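Local structure of putative pyridoxal phosphate-dependent transferase (Clostridium difficile, 4DQ6) at residues W38-D43 with G324-W329; L105-L110 with N134-I139; I139-Q144 with E156-K161; K163-F168 with H196-I201; F168-P173 with D184-L189. The protein is a putative pyridoxal-5'-phosphate-dependent transferase of the class I and II aminotransferase family, with pyridoxal-5'-phosphate bound in the crystal structure. All coordinates share one frame; numbering follows the deposited sequence.

Contact 1: residues W38-D43 with G324-W329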
# COMPACT_ATOMS: atom_id res chain seq x y z
N TRP A 38 5.50 19.73 12.86
CA TRP A 38 6.50 18.66 12.88
C TRP A 38 6.42 17.87 11.60
O TRP A 38 7.10 18.18 10.60
CB TRP A 38 6.41 17.86 14.20
CG TRP A 38 5.08 17.15 14.46
CD1 TRP A 38 3.80 17.71 14.63
CD2 TRP A 38 4.89 15.71 14.64
NE1 TRP A 38 2.87 16.73 14.84
CE2 TRP A 38 3.47 15.51 14.88
CE3 TRP A 38 5.73 14.59 14.60
CZ2 TRP A 38 2.92 14.27 15.08
CZ3 TRP A 38 5.16 13.33 14.79
CH2 TRP A 38 3.78 13.17 15.06
N VAL A 39 5.52 16.89 11.56
CA VAL A 39 5.33 16.00 10.38
C VAL A 39 5.26 16.79 9.07
O VAL A 39 4.49 17.77 8.96
CB VAL A 39 3.98 15.24 10.59
CG1 VAL A 39 3.33 14.81 9.24
CG2 VAL A 39 4.19 14.08 11.56
N ALA A 40 5.94 16.33 8.03
CA ALA A 40 5.93 16.96 6.70
C ALA A 40 4.71 16.57 5.86
O ALA A 40 4.80 15.83 4.88
CB ALA A 40 7.26 16.59 5.97
N ASP A 41 3.56 17.14 6.25
CA ASP A 41 2.45 17.35 5.32
C ASP A 41 2.01 18.77 5.56
O ASP A 41 2.45 19.42 6.49
CB ASP A 41 1.34 16.27 5.38
CG ASP A 41 0.50 16.31 6.62
OD1 ASP A 41 0.49 17.32 7.37
OD2 ASP A 41 -0.23 15.30 6.87
N MET A 42 1.12 19.26 4.72
CA MET A 42 0.81 20.67 4.76
C MET A 42 -0.54 20.91 5.39
O MET A 42 -1.47 20.09 5.24
CB MET A 42 0.77 21.24 3.33
CG MET A 42 1.91 20.88 2.37
SD MET A 42 1.51 21.80 0.81
CE MET A 42 2.85 21.14 -0.22
N ASP A 43 -0.72 22.07 6.01
CA ASP A 43 -2.06 22.49 6.47
C ASP A 43 -2.72 23.38 5.44
O ASP A 43 -3.29 24.49 5.74
CB ASP A 43 -1.98 23.19 7.80
CG ASP A 43 -1.64 22.25 8.94
OD1 ASP A 43 -2.50 21.43 9.32
OD2 ASP A 43 -0.51 22.32 9.46
N GLY A 324 15.45 24.49 -0.80
CA GLY A 324 14.30 23.68 -1.13
C GLY A 324 13.73 23.03 0.08
O GLY A 324 14.30 23.16 1.19
N THR A 325 12.61 22.30 -0.12
CA THR A 325 11.72 21.81 0.92
C THR A 325 10.95 22.99 1.55
O THR A 325 11.29 24.16 1.35
CB THR A 325 12.43 21.01 2.05
OG1 THR A 325 12.99 21.85 3.06
CG2 THR A 325 13.45 20.03 1.47
N TYR A 326 9.93 22.62 2.32
CA TYR A 326 9.23 23.60 3.15
C TYR A 326 9.55 23.56 4.60
O TYR A 326 8.78 24.00 5.49
CB TYR A 326 7.73 23.49 2.92
CG TYR A 326 7.07 22.13 3.05
CD1 TYR A 326 6.91 21.54 4.28
CD2 TYR A 326 6.53 21.48 1.94
CE1 TYR A 326 6.24 20.33 4.40
CE2 TYR A 326 5.86 20.27 2.06
CZ TYR A 326 5.68 19.73 3.32
OH TYR A 326 4.96 18.60 3.53
N LEU A 327 10.74 23.05 4.90
CA LEU A 327 11.17 22.71 6.23
C LEU A 327 12.31 23.64 6.62
O LEU A 327 13.27 23.79 5.84
CB LEU A 327 11.62 21.23 6.28
CG LEU A 327 10.51 20.24 5.86
CD1 LEU A 327 11.13 18.83 5.61
CD2 LEU A 327 9.34 20.15 6.82
N LEU A 328 12.22 24.23 7.80
CA LEU A 328 13.18 25.19 8.28
C LEU A 328 14.03 24.54 9.38
O LEU A 328 13.51 23.85 10.26
CB LEU A 328 12.43 26.41 8.90
CG LEU A 328 13.25 27.68 9.08
CD1 LEU A 328 13.65 28.33 7.75
CD2 LEU A 328 12.41 28.68 9.93
N TRP A 329 15.35 24.71 9.31
CA TRP A 329 16.31 24.06 10.18
C TRP A 329 16.94 25.10 11.04
O TRP A 329 17.74 25.93 10.55
CB TRP A 329 17.31 23.37 9.30
CG TRP A 329 18.39 22.49 9.94
CD1 TRP A 329 19.81 22.57 9.79
CD2 TRP A 329 18.18 21.28 10.71
NE1 TRP A 329 20.35 21.58 10.42
CE2 TRP A 329 19.47 20.75 10.99
CE3 TRP A 329 17.07 20.63 11.24
CZ2 TRP A 329 19.65 19.60 11.75
CZ3 TRP A 329 17.22 19.47 11.95
CH2 TRP A 329 18.52 18.97 12.24
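The turn into strand 327-331 here meets a loop in which the side chain of Ala40 lies about 5 Å from the bound pyridoxal-5'-phosphate. Tyr326 carries the contact, its CG in the crowded position between backbone N and carbonyl carbon (chi1 52°), which directs the ring toward residues 40-42. Ala40, centre of an inverse gamma turn, lies with its CA at the ring edge, and its methyl CB is 4.2 Å from both Tyr326 CE1 and Leu327 CD2. Met42, extended beyond CG, makes an oblique Met-aromatic contact, its SD 5.5 Å from the centroid of the Tyr326 ring, and packs its CE 3.9 Å from Tyr326 CE2. An ST turn (Leu327 N to Thr325 OG1, 3.1 Å) spans the tyrosine. Around this buried contact, Phe295 and Leu299 of helix 289-313 pack on Tyr326, Asn371 of strand 367-371 bonds Val39 O and Asp41 O, and Asp41 is held by Arg14 and by Tyr65 N of the second subunit.

Contact 2: residues L105-L110 with N134-I139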
# COMPACT_ATOMS: atom_id res chain seq x y z
N LEU A 105 13.00 -2.42 -0.37
CA LEU A 105 13.06 -3.58 -1.28
C LEU A 105 14.39 -3.52 -2.08
O LEU A 105 15.02 -4.55 -2.29
CB LEU A 105 11.86 -3.68 -2.20
CG LEU A 105 10.57 -4.01 -1.51
CD1 LEU A 105 9.50 -4.11 -2.60
CD2 LEU A 105 10.46 -5.20 -0.63
N LEU A 106 14.76 -2.33 -2.57
CA LEU A 106 16.03 -2.16 -3.30
C LEU A 106 17.20 -2.64 -2.47
O LEU A 106 18.12 -3.32 -2.98
CB LEU A 106 16.22 -0.72 -3.75
CG LEU A 106 15.29 -0.22 -4.89
CD1 LEU A 106 15.36 1.29 -5.03
CD2 LEU A 106 15.70 -0.95 -6.17
N ILE A 107 17.22 -2.30 -1.20
CA ILE A 107 18.32 -2.70 -0.30
C ILE A 107 18.35 -4.20 -0.19
O ILE A 107 19.46 -4.85 -0.28
CB ILE A 107 18.15 -2.06 1.10
CG1 ILE A 107 18.53 -0.59 1.05
CG2 ILE A 107 18.99 -2.82 2.12
CD1 ILE A 107 18.16 0.20 2.29
N ASN A 108 17.24 -4.84 0.08
CA ASN A 108 17.19 -6.28 0.14
C ASN A 108 17.67 -6.97 -1.14
O ASN A 108 18.40 -8.02 -1.05
CB ASN A 108 15.79 -6.78 0.47
CG ASN A 108 15.78 -8.25 0.81
OD1 ASN A 108 16.37 -8.70 1.83
ND2 ASN A 108 15.18 -9.03 -0.08
N GLU A 109 17.33 -6.43 -2.30
CA GLU A 109 17.62 -7.08 -3.60
C GLU A 109 19.02 -6.77 -4.15
O GLU A 109 19.59 -7.62 -4.85
CB GLU A 109 16.56 -6.74 -4.65
CG GLU A 109 15.13 -7.11 -4.31
CD GLU A 109 14.97 -8.59 -3.93
OE1 GLU A 109 15.56 -9.50 -4.60
OE2 GLU A 109 14.28 -8.88 -2.91
N LEU A 110 19.55 -5.60 -3.83
CA LEU A 110 20.84 -5.13 -4.38
C LEU A 110 22.02 -5.44 -3.52
O LEU A 110 23.18 -5.28 -3.97
CB LEU A 110 20.79 -3.60 -4.62
CG LEU A 110 19.90 -3.13 -5.75
CD1 LEU A 110 19.67 -1.61 -5.74
CD2 LEU A 110 20.42 -3.62 -7.09
N ASN A 134 16.86 -3.71 7.71
CA ASN A 134 17.24 -4.74 6.74
C ASN A 134 18.55 -5.49 7.04
O ASN A 134 18.98 -6.20 6.17
CB ASN A 134 17.35 -4.15 5.34
CG ASN A 134 16.02 -3.99 4.69
OD1 ASN A 134 15.44 -4.97 4.23
ND2 ASN A 134 15.53 -2.77 4.62
N ASN A 135 19.11 -5.32 8.23
CA ASN A 135 20.32 -6.02 8.65
C ASN A 135 21.46 -5.79 7.67
O ASN A 135 22.25 -6.70 7.35
CB ASN A 135 20.05 -7.51 8.89
CG ASN A 135 18.90 -7.72 9.87
OD1 ASN A 135 17.80 -8.14 9.48
ND2 ASN A 135 19.11 -7.30 11.12
N ARG A 136 21.57 -4.56 7.21
CA ARG A 136 22.75 -4.10 6.54
C ARG A 136 23.48 -3.19 7.50
O ARG A 136 22.94 -2.74 8.54
CB ARG A 136 22.43 -3.39 5.22
CG ARG A 136 22.24 -4.26 3.98
CD ARG A 136 21.22 -5.37 4.12
NE ARG A 136 20.95 -6.09 2.89
CZ ARG A 136 20.26 -7.22 2.82
NH1 ARG A 136 19.80 -7.83 3.92
NH2 ARG A 136 20.09 -7.81 1.65
N GLU A 137 24.74 -2.91 7.18
CA GLU A 137 25.61 -2.09 8.03
C GLU A 137 25.58 -0.64 7.55
O GLU A 137 25.92 -0.36 6.43
CB GLU A 137 27.06 -2.56 7.99
CG GLU A 137 27.95 -1.73 8.91
CD GLU A 137 29.41 -2.15 9.01
OE1 GLU A 137 29.80 -3.24 8.54
OE2 GLU A 137 30.20 -1.35 9.57
N LEU A 138 25.20 0.25 8.44
CA LEU A 138 25.04 1.68 8.10
C LEU A 138 26.37 2.38 8.24
O LEU A 138 27.00 2.32 9.31
CB LEU A 138 24.05 2.35 9.04
CG LEU A 138 23.69 3.80 8.64
CD1 LEU A 138 23.06 3.93 7.25
CD2 LEU A 138 22.85 4.43 9.76
N ILE A 139 26.81 3.05 7.18
CA ILE A 139 28.04 3.89 7.22
C ILE A 139 27.53 5.32 7.05
O ILE A 139 26.69 5.57 6.19
CB ILE A 139 29.02 3.55 6.10
CG1 ILE A 139 29.41 2.05 6.13
CG2 ILE A 139 30.25 4.46 6.22
CD1 ILE A 139 30.04 1.61 7.42
O HOH W 1 16.04 -7.67 4.49
O HOH W 2 18.54 -10.30 1.12
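Ile107 holds its CG2 anti to the backbone N, and this single methyl does most of the apolar touching. It sits 3.9 Å from Asn134 CB, and the aliphatic run of Arg136 slides past it in the opposite direction, with Arg136 CD also 3.9 Å from Ile107 CG2. The arginine bends at chi2 (54°), a fold that brings the guanidinium back over its own segment: Arg136 NH1 donates to Asn134 O at 2.9 Å, nearly along the C=O axis. Arg136 NH2 is bonded to Thr111 O just beyond helix 99-110 and also to a water lying in the guanidinium plane, 3.0 Å from Arg136 NH2. That water donates in turn to Asn108 OD1. The amide of Asn108, CG anti to the backbone N (chi1 -169°), is turned 43° from the guanidinium; a second water lies within hydrogen-bonding distance of both Asn108 OD1 and Asn134 OD1, and Asn108 ND2 donates to Glu109 OE2 at 3.0 Å. Glu109 is also paired with Arg267, and Asn134 ND2 with Val130 O and Ser104 OG. Asn135, at positive phi, is the C-prime residue of the Schellman motif ending helix 126-133; residues 134-139 link that helix to edge strand 137-140, and helix 99-110 packs against this link, part of a beta-alpha-beta crossover between parallel strands 116-119 and 137-140.

Contact 3: residues I139-Q144 with E156-K161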
# COMPACT_ATOMS: atom_id res chain seq x y z
N ILE A 139 26.81 3.05 7.18
CA ILE A 139 28.04 3.89 7.22
C ILE A 139 27.53 5.32 7.05
O ILE A 139 26.69 5.57 6.19
CB ILE A 139 29.02 3.55 6.10
CG1 ILE A 139 29.41 2.05 6.13
CG2 ILE A 139 30.25 4.46 6.22
CD1 ILE A 139 30.04 1.61 7.42
N ILE A 140 27.94 6.22 7.94
CA ILE A 140 27.46 7.62 7.90
C ILE A 140 28.66 8.51 7.56
O ILE A 140 29.70 8.46 8.25
CB ILE A 140 26.88 8.04 9.24
CG1 ILE A 140 25.82 7.03 9.72
CG2 ILE A 140 26.39 9.51 9.16
CD1 ILE A 140 25.27 7.23 11.12
N SER A 141 28.54 9.29 6.48
CA SER A 141 29.42 10.37 6.17
C SER A 141 28.77 11.69 6.47
O SER A 141 27.96 12.15 5.66
CB SER A 141 29.88 10.31 4.71
OG SER A 141 30.60 11.50 4.39
N PRO A 142 29.01 12.27 7.64
CA PRO A 142 28.21 13.47 7.99
C PRO A 142 28.46 14.59 6.99
O PRO A 142 29.55 14.77 6.46
CB PRO A 142 28.66 13.82 9.38
CG PRO A 142 29.34 12.60 9.94
CD PRO A 142 29.88 11.84 8.75
N LEU A 143 27.40 15.32 6.67
CA LEU A 143 27.61 16.59 5.95
C LEU A 143 28.58 17.47 6.76
O LEU A 143 28.68 17.37 7.98
CB LEU A 143 26.30 17.32 5.71
CG LEU A 143 25.26 16.59 4.88
CD1 LEU A 143 24.01 17.46 4.84
CD2 LEU A 143 25.71 16.29 3.48
N GLN A 144 29.33 18.32 6.06
CA GLN A 144 30.23 19.30 6.70
C GLN A 144 29.42 20.59 6.87
O GLN A 144 28.93 21.16 5.87
CB GLN A 144 31.50 19.53 5.87
CG GLN A 144 32.46 20.61 6.38
CD GLN A 144 33.77 20.67 5.53
OE1 GLN A 144 33.86 20.09 4.45
NE2 GLN A 144 34.79 21.36 6.06
N GLU A 156 35.98 14.19 1.14
CA GLU A 156 37.10 13.46 1.72
C GLU A 156 36.59 12.36 2.64
O GLU A 156 37.11 11.25 2.61
CB GLU A 156 38.04 14.41 2.52
CG GLU A 156 39.31 13.78 3.07
CD GLU A 156 40.17 14.75 3.89
OE1 GLU A 156 41.41 14.60 3.88
OE2 GLU A 156 39.60 15.65 4.54
N ASP A 157 35.59 12.66 3.46
CA ASP A 157 35.07 11.67 4.41
C ASP A 157 34.42 10.50 3.68
O ASP A 157 34.63 9.32 4.06
CB ASP A 157 34.10 12.31 5.41
CG ASP A 157 33.71 11.39 6.51
OD1 ASP A 157 34.58 11.02 7.36
OD2 ASP A 157 32.53 10.98 6.52
N ILE A 158 33.66 10.81 2.62
CA ILE A 158 33.00 9.81 1.76
C ILE A 158 34.07 8.87 1.19
O ILE A 158 33.98 7.64 1.34
CB ILE A 158 32.30 10.44 0.58
CG1 ILE A 158 31.10 11.26 1.07
CG2 ILE A 158 31.77 9.38 -0.35
CD1 ILE A 158 30.36 12.07 -0.02
N GLU A 159 35.09 9.46 0.58
CA GLU A 159 36.25 8.69 0.07
C GLU A 159 36.89 7.80 1.13
O GLU A 159 37.21 6.60 0.87
CB GLU A 159 37.30 9.66 -0.46
CG GLU A 159 37.06 10.13 -1.88
CD GLU A 159 37.49 9.11 -2.93
OE1 GLU A 159 37.93 7.99 -2.59
OE2 GLU A 159 37.38 9.45 -4.13
N ASN A 160 37.07 8.36 2.32
CA ASN A 160 37.74 7.66 3.42
C ASN A 160 36.95 6.44 3.92
O ASN A 160 37.50 5.50 4.46
CB ASN A 160 37.95 8.61 4.59
CG ASN A 160 39.29 9.34 4.53
OD1 ASN A 160 39.94 9.32 3.49
ND2 ASN A 160 39.64 10.08 5.58
N LYS A 161 35.63 6.50 3.75
CA LYS A 161 34.73 5.47 4.28
C LYS A 161 34.11 4.58 3.19
O LYS A 161 33.28 3.73 3.52
CB LYS A 161 33.60 6.12 5.11
CG LYS A 161 34.02 6.89 6.34
CD LYS A 161 32.83 7.51 7.06
CE LYS A 161 33.24 8.33 8.26
NZ LYS A 161 32.23 9.36 8.66
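Strand 137-140, at the edge of the large mixed sheet within this chain, runs out into a loop that is pinned to helix 155-161 by a charged pair one helical turn apart. Asp157 and Lys161 both point at the loop. The lysine, extended beyond CG, reaches across the strand end: its CB meets Ile139 CG2 obliquely at 3.9 Å, and its tip crosses Pro142 at about a right angle, with NZ 3.4 Å from Pro142 CD. Asp157 has CG anti to its backbone N, and its OD2 approaches Pro142 CD, again at about a right angle. Ser141 OG lies 3.4 Å from Ile158 CG1, while Ile158 packs on Leu189 and Ile192 of helix 183-195. Lys161 NZ is gripped by Ile140 O (2.7 Å, in the carbonyl plane) and Asp157 OD2, with a weak third bond to Asp157 OD1. One carboxylate oxygen serves two donors, Asp157 OD2 taking Lys161 NZ in a salt bridge (2.7 Å) on its syn lone pair and Ser141 OG (2.9 Å) on its anti lone pair.

Contact 4: residues K163-F168 with H196-I201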
# COMPACT_ATOMS: atom_id res chain seq x y z
N LYS A 163 35.29 2.13 1.16
CA LYS A 163 35.68 0.74 0.84
C LYS A 163 34.57 -0.27 1.21
O LYS A 163 34.14 -0.39 2.38
CB LYS A 163 37.01 0.33 1.49
CG LYS A 163 37.51 -1.08 1.08
CD LYS A 163 38.87 -1.47 1.63
CE LYS A 163 39.10 -2.94 1.32
NZ LYS A 163 40.52 -3.23 1.03
N ASP A 164 34.23 -1.07 0.20
CA ASP A 164 33.19 -2.13 0.27
C ASP A 164 31.75 -1.62 0.44
O ASP A 164 30.89 -2.44 0.62
CB ASP A 164 33.49 -3.16 1.36
CG ASP A 164 34.75 -3.98 1.07
OD1 ASP A 164 35.05 -4.31 -0.13
OD2 ASP A 164 35.43 -4.31 2.07
N VAL A 165 31.48 -0.31 0.40
CA VAL A 165 30.13 0.19 0.37
C VAL A 165 29.52 -0.28 -0.93
O VAL A 165 30.13 -0.19 -2.02
CB VAL A 165 30.16 1.71 0.47
CG1 VAL A 165 28.78 2.32 0.18
CG2 VAL A 165 30.56 2.11 1.86
N LYS A 166 28.25 -0.72 -0.86
CA LYS A 166 27.58 -1.21 -2.03
C LYS A 166 26.65 -0.19 -2.60
O LYS A 166 26.44 -0.15 -3.80
CB LYS A 166 26.81 -2.47 -1.65
CG LYS A 166 27.73 -3.55 -1.09
CD LYS A 166 28.81 -4.00 -2.07
CE LYS A 166 29.71 -5.10 -1.52
NZ LYS A 166 30.71 -5.56 -2.54
N LEU A 167 26.09 0.61 -1.72
CA LEU A 167 25.01 1.57 -2.09
C LEU A 167 25.21 2.86 -1.33
O LEU A 167 25.68 2.85 -0.19
CB LEU A 167 23.52 1.11 -1.73
CG LEU A 167 22.96 -0.17 -2.36
CD1 LEU A 167 21.56 -0.52 -1.81
CD2 LEU A 167 22.88 0.03 -3.87
N PHE A 168 24.79 3.96 -1.97
CA PHE A 168 24.79 5.28 -1.39
C PHE A 168 23.40 5.82 -1.49
O PHE A 168 22.84 5.85 -2.63
CB PHE A 168 25.83 6.17 -2.11
CG PHE A 168 26.01 7.54 -1.48
CD1 PHE A 168 25.03 8.51 -1.63
CD2 PHE A 168 27.20 7.86 -0.75
CE1 PHE A 168 25.21 9.76 -1.06
CE2 PHE A 168 27.35 9.11 -0.16
CZ PHE A 168 26.34 10.05 -0.33
N HIS A 196 34.08 3.66 -7.50
CA HIS A 196 34.14 2.62 -6.50
C HIS A 196 33.05 1.60 -6.65
O HIS A 196 32.86 0.77 -5.79
CB HIS A 196 34.14 3.19 -5.09
CG HIS A 196 35.43 3.91 -4.73
ND1 HIS A 196 36.58 3.25 -4.40
CD2 HIS A 196 35.72 5.27 -4.70
CE1 HIS A 196 37.53 4.17 -4.13
NE2 HIS A 196 37.00 5.40 -4.30
N ASN A 197 32.36 1.64 -7.78
CA ASN A 197 31.27 0.73 -8.11
C ASN A 197 30.18 0.72 -7.05
O ASN A 197 29.72 -0.35 -6.64
CB ASN A 197 31.78 -0.69 -8.34
CG ASN A 197 32.79 -0.77 -9.49
OD1 ASN A 197 33.98 -1.00 -9.27
ND2 ASN A 197 32.30 -0.61 -10.73
N VAL A 198 29.76 1.92 -6.64
CA VAL A 198 28.75 2.10 -5.59
C VAL A 198 27.57 2.63 -6.37
O VAL A 198 27.68 3.65 -7.08
CB VAL A 198 29.10 3.15 -4.52
CG1 VAL A 198 27.97 3.37 -3.51
CG2 VAL A 198 30.34 2.75 -3.74
N LYS A 199 26.45 1.91 -6.27
CA LYS A 199 25.22 2.34 -6.88
C LYS A 199 24.57 3.42 -6.01
O LYS A 199 24.61 3.33 -4.82
CB LYS A 199 24.26 1.16 -7.04
CG LYS A 199 23.05 1.51 -7.91
CD LYS A 199 23.32 1.14 -9.39
CE LYS A 199 22.02 1.01 -10.19
NZ LYS A 199 22.20 0.45 -11.57
N ILE A 200 24.02 4.42 -6.66
CA ILE A 200 23.28 5.50 -5.97
C ILE A 200 21.78 5.34 -6.03
O ILE A 200 21.24 5.12 -7.13
CB ILE A 200 23.63 6.92 -6.52
CG1 ILE A 200 25.16 7.12 -6.43
CG2 ILE A 200 22.83 8.01 -5.75
CD1 ILE A 200 25.61 8.53 -6.74
N ILE A 201 21.13 5.40 -4.85
CA ILE A 201 19.68 5.50 -4.80
C ILE A 201 19.39 6.94 -4.38
O ILE A 201 19.80 7.39 -3.35
CB ILE A 201 19.07 4.55 -3.78
CG1 ILE A 201 19.21 3.08 -4.19
CG2 ILE A 201 17.58 4.88 -3.64
CD1 ILE A 201 18.77 2.13 -3.09
O HOH W 3 31.33 -1.48 -4.09
O HOH W 4 27.06 -1.42 -6.45
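Val198 fills the middle of the contact: its CG1, anti to the backbone N, lies 3.9 Å from Val165 CG1 and 3.8 Å from Phe168 CB. On this side of the sheet Ile200 joins Phe168, and Cys193 of helix 183-195 covers them. The other face carries Leu167 and Lys199, side by side and pointing the same way, with Leu167 CD2 3.6 Å from Lys199 CB. Beyond them Leu167 CD1 touches Ile201 CD1, and Leu110 and Leu106 of helix 99-110 close over this leucine and isoleucine respectively. Between the faces runs a parallel ladder in which Leu167 pairs with Lys199 and Phe168 with Ile200. Phe168 N donates to Lys199 O at 2.9 Å and Ile201 N to Phe168 O at 2.8 Å, both nearly along the C=O axis; Lys199 N to Lys166 O, at 3.2 Å, comes from above the carbonyl plane. At this end a water donates to both Lys166 O and Asn197 O. Lys199, bent at chi2, carries its ammonium away to Asp257. Asn197 is the C-prime residue of the Schellman motif closing helix 183-195, through which a beta-alpha-beta crossover joins these two neighbouring parallel strands.

Contact 5: residues F168-P173 with D184-L189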
# COMPACT_ATOMS: atom_id res chain seq x y z
N PHE A 168 24.79 3.96 -1.97
CA PHE A 168 24.79 5.28 -1.39
C PHE A 168 23.40 5.82 -1.49
O PHE A 168 22.84 5.85 -2.63
CB PHE A 168 25.83 6.17 -2.11
CG PHE A 168 26.01 7.54 -1.48
CD1 PHE A 168 25.03 8.51 -1.63
CD2 PHE A 168 27.20 7.86 -0.75
CE1 PHE A 168 25.21 9.76 -1.06
CE2 PHE A 168 27.35 9.11 -0.16
CZ PHE A 168 26.34 10.05 -0.33
N ILE A 169 22.84 6.23 -0.35
CA ILE A 169 21.48 6.77 -0.40
C ILE A 169 21.61 8.31 -0.27
O ILE A 169 22.08 8.81 0.77
CB ILE A 169 20.52 6.20 0.69
CG1 ILE A 169 20.60 4.69 0.81
CG2 ILE A 169 19.07 6.68 0.40
CD1 ILE A 169 19.63 4.08 1.82
N LEU A 170 21.20 9.01 -1.33
CA LEU A 170 21.40 10.43 -1.46
C LEU A 170 20.00 11.04 -1.26
O LEU A 170 18.94 10.52 -1.76
CB LEU A 170 21.90 10.80 -2.86
CG LEU A 170 21.74 12.24 -3.38
CD1 LEU A 170 22.71 13.12 -2.60
CD2 LEU A 170 21.99 12.35 -4.86
N CYS A 171 19.92 12.15 -0.48
CA CYS A 171 18.71 12.93 -0.38
C CYS A 171 18.86 14.23 -1.16
O CYS A 171 19.74 15.01 -0.84
CB CYS A 171 18.44 13.21 1.10
SG CYS A 171 16.75 13.64 1.53
N ASN A 172 18.00 14.47 -2.17
CA ASN A 172 18.14 15.61 -3.10
C ASN A 172 16.82 16.10 -3.58
O ASN A 172 16.28 15.49 -4.45
CB ASN A 172 19.04 15.07 -4.27
CG ASN A 172 19.25 16.02 -5.43
OD1 ASN A 172 19.49 17.16 -5.22
ND2 ASN A 172 19.27 15.47 -6.70
N PRO A 173 16.34 17.23 -3.04
CA PRO A 173 16.92 18.06 -1.99
C PRO A 173 17.09 17.35 -0.64
O PRO A 173 16.35 16.38 -0.35
CB PRO A 173 15.91 19.20 -1.82
CG PRO A 173 15.12 19.21 -3.08
CD PRO A 173 15.10 17.82 -3.59
N ASP A 184 27.49 20.63 -10.11
CA ASP A 184 28.88 20.30 -9.79
C ASP A 184 29.06 19.53 -8.48
O ASP A 184 29.96 18.65 -8.34
CB ASP A 184 29.76 21.55 -9.78
CG ASP A 184 30.04 22.11 -11.19
OD1 ASP A 184 29.75 21.45 -12.20
OD2 ASP A 184 30.63 23.23 -11.25
N GLU A 185 28.20 19.79 -7.50
CA GLU A 185 28.26 19.00 -6.27
C GLU A 185 27.84 17.55 -6.53
O GLU A 185 28.41 16.61 -5.98
CB GLU A 185 27.39 19.59 -5.16
CG GLU A 185 27.96 20.83 -4.53
CD GLU A 185 26.99 21.50 -3.57
OE1 GLU A 185 25.90 21.81 -4.03
OE2 GLU A 185 27.37 21.71 -2.39
N LEU A 186 26.85 17.36 -7.38
CA LEU A 186 26.36 16.03 -7.71
C LEU A 186 27.33 15.29 -8.60
O LEU A 186 27.57 14.08 -8.40
CB LEU A 186 25.01 16.15 -8.40
CG LEU A 186 23.90 16.68 -7.50
CD1 LEU A 186 22.71 17.06 -8.37
CD2 LEU A 186 23.54 15.63 -6.45
N LYS A 187 27.99 16.01 -9.50
CA LYS A 187 29.05 15.37 -10.32
C LYS A 187 30.16 14.85 -9.46
O LYS A 187 30.65 13.75 -9.68
CB LYS A 187 29.65 16.38 -11.28
CG LYS A 187 28.74 16.67 -12.44
CD LYS A 187 29.29 17.86 -13.25
CE LYS A 187 28.85 17.76 -14.70
NZ LYS A 187 29.91 18.36 -15.56
N LYS A 188 30.58 15.65 -8.48
CA LYS A 188 31.70 15.18 -7.64
C LYS A 188 31.32 13.91 -6.89
O LYS A 188 32.09 12.95 -6.82
CB LYS A 188 32.16 16.29 -6.71
CG LYS A 188 33.53 16.01 -6.10
CD LYS A 188 34.08 17.29 -5.50
CE LYS A 188 35.20 17.02 -4.54
NZ LYS A 188 36.45 16.73 -5.28
N LEU A 189 30.11 13.83 -6.35
CA LEU A 189 29.63 12.63 -5.66
C LEU A 189 29.51 11.46 -6.61
O LEU A 189 29.89 10.34 -6.29
CB LEU A 189 28.26 12.89 -5.00
CG LEU A 189 27.51 11.72 -4.36
CD1 LEU A 189 28.40 11.13 -3.23
CD2 LEU A 189 26.07 12.23 -4.00
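Leu189 is the main bump on the helix, and the hollow it fills lies between two strand residues facing it, Phe168 and Leu170. With CG anti to the backbone N (chi1 173°), the leucine reaches for the strand and forks. One branch, CD1, settles over a face of the Phe168 ring toward its rim, a CH-pi contact with Leu189 CD1 4.0 Å from the ring centroid and 22° off the normal. The other, CD2, drops beside Leu170, 3.7 Å from Leu170 CD1, and also touches the ring at CE1. Leu170 CB sits at the edge of the same ring, in its plane, walling the aromatic from along its own strand. The helix is the crossover of the beta-alpha-beta unit linking strands 165-171 and 199-203; the axes of segments 168-171 and 184-189 run antiparallel (174°), 12.1 Å apart, a gap bridged by these side chains. One turn earlier on the helix, Leu186 keeps its CG beside the backbone N and crosses Leu170 at about a right angle, methyl to methyl, with Leu186 CD2 4.0 Å from Leu170 CD2. Its second methyl meets Asn172 tip to tip, Leu186 CD1 lying 4.1 Å from Asn172 ND2; that amide donates to Ile217 O. Cys171, between Leu170 and Asn172, points its side chain away from the helix and touches pyridoxal-5'-phosphate, and a cis peptide bond links Asn172 to Pro173.

Overall arrangement
Contacts 1, 4 and 5 are buried, contacts 2 and 3 only partly. Contacts 2 to 5 all reach the large mixed sheet, while contact 1 lies nearer the chain's centre, linking a loop by the pyridoxal-5'-phosphate site to a strand of the smaller antiparallel sheet; it meets contact 5 where Thr325 packs on Pro173. Contacts 4 and 5 share Phe168 and strand 165-171, one through backbone bonding to the neighbouring strand, the other through methyls and a ring against the covering helix. Along strand 137-140, contact 2 adds waters and contact 3 a charged pair. Ile158 of contact 3 touches both Phe168 and Leu189, and Ile107 of contact 2 packs on Leu167 and Ile169. Contacts 1 and 2 also touch the second subunit.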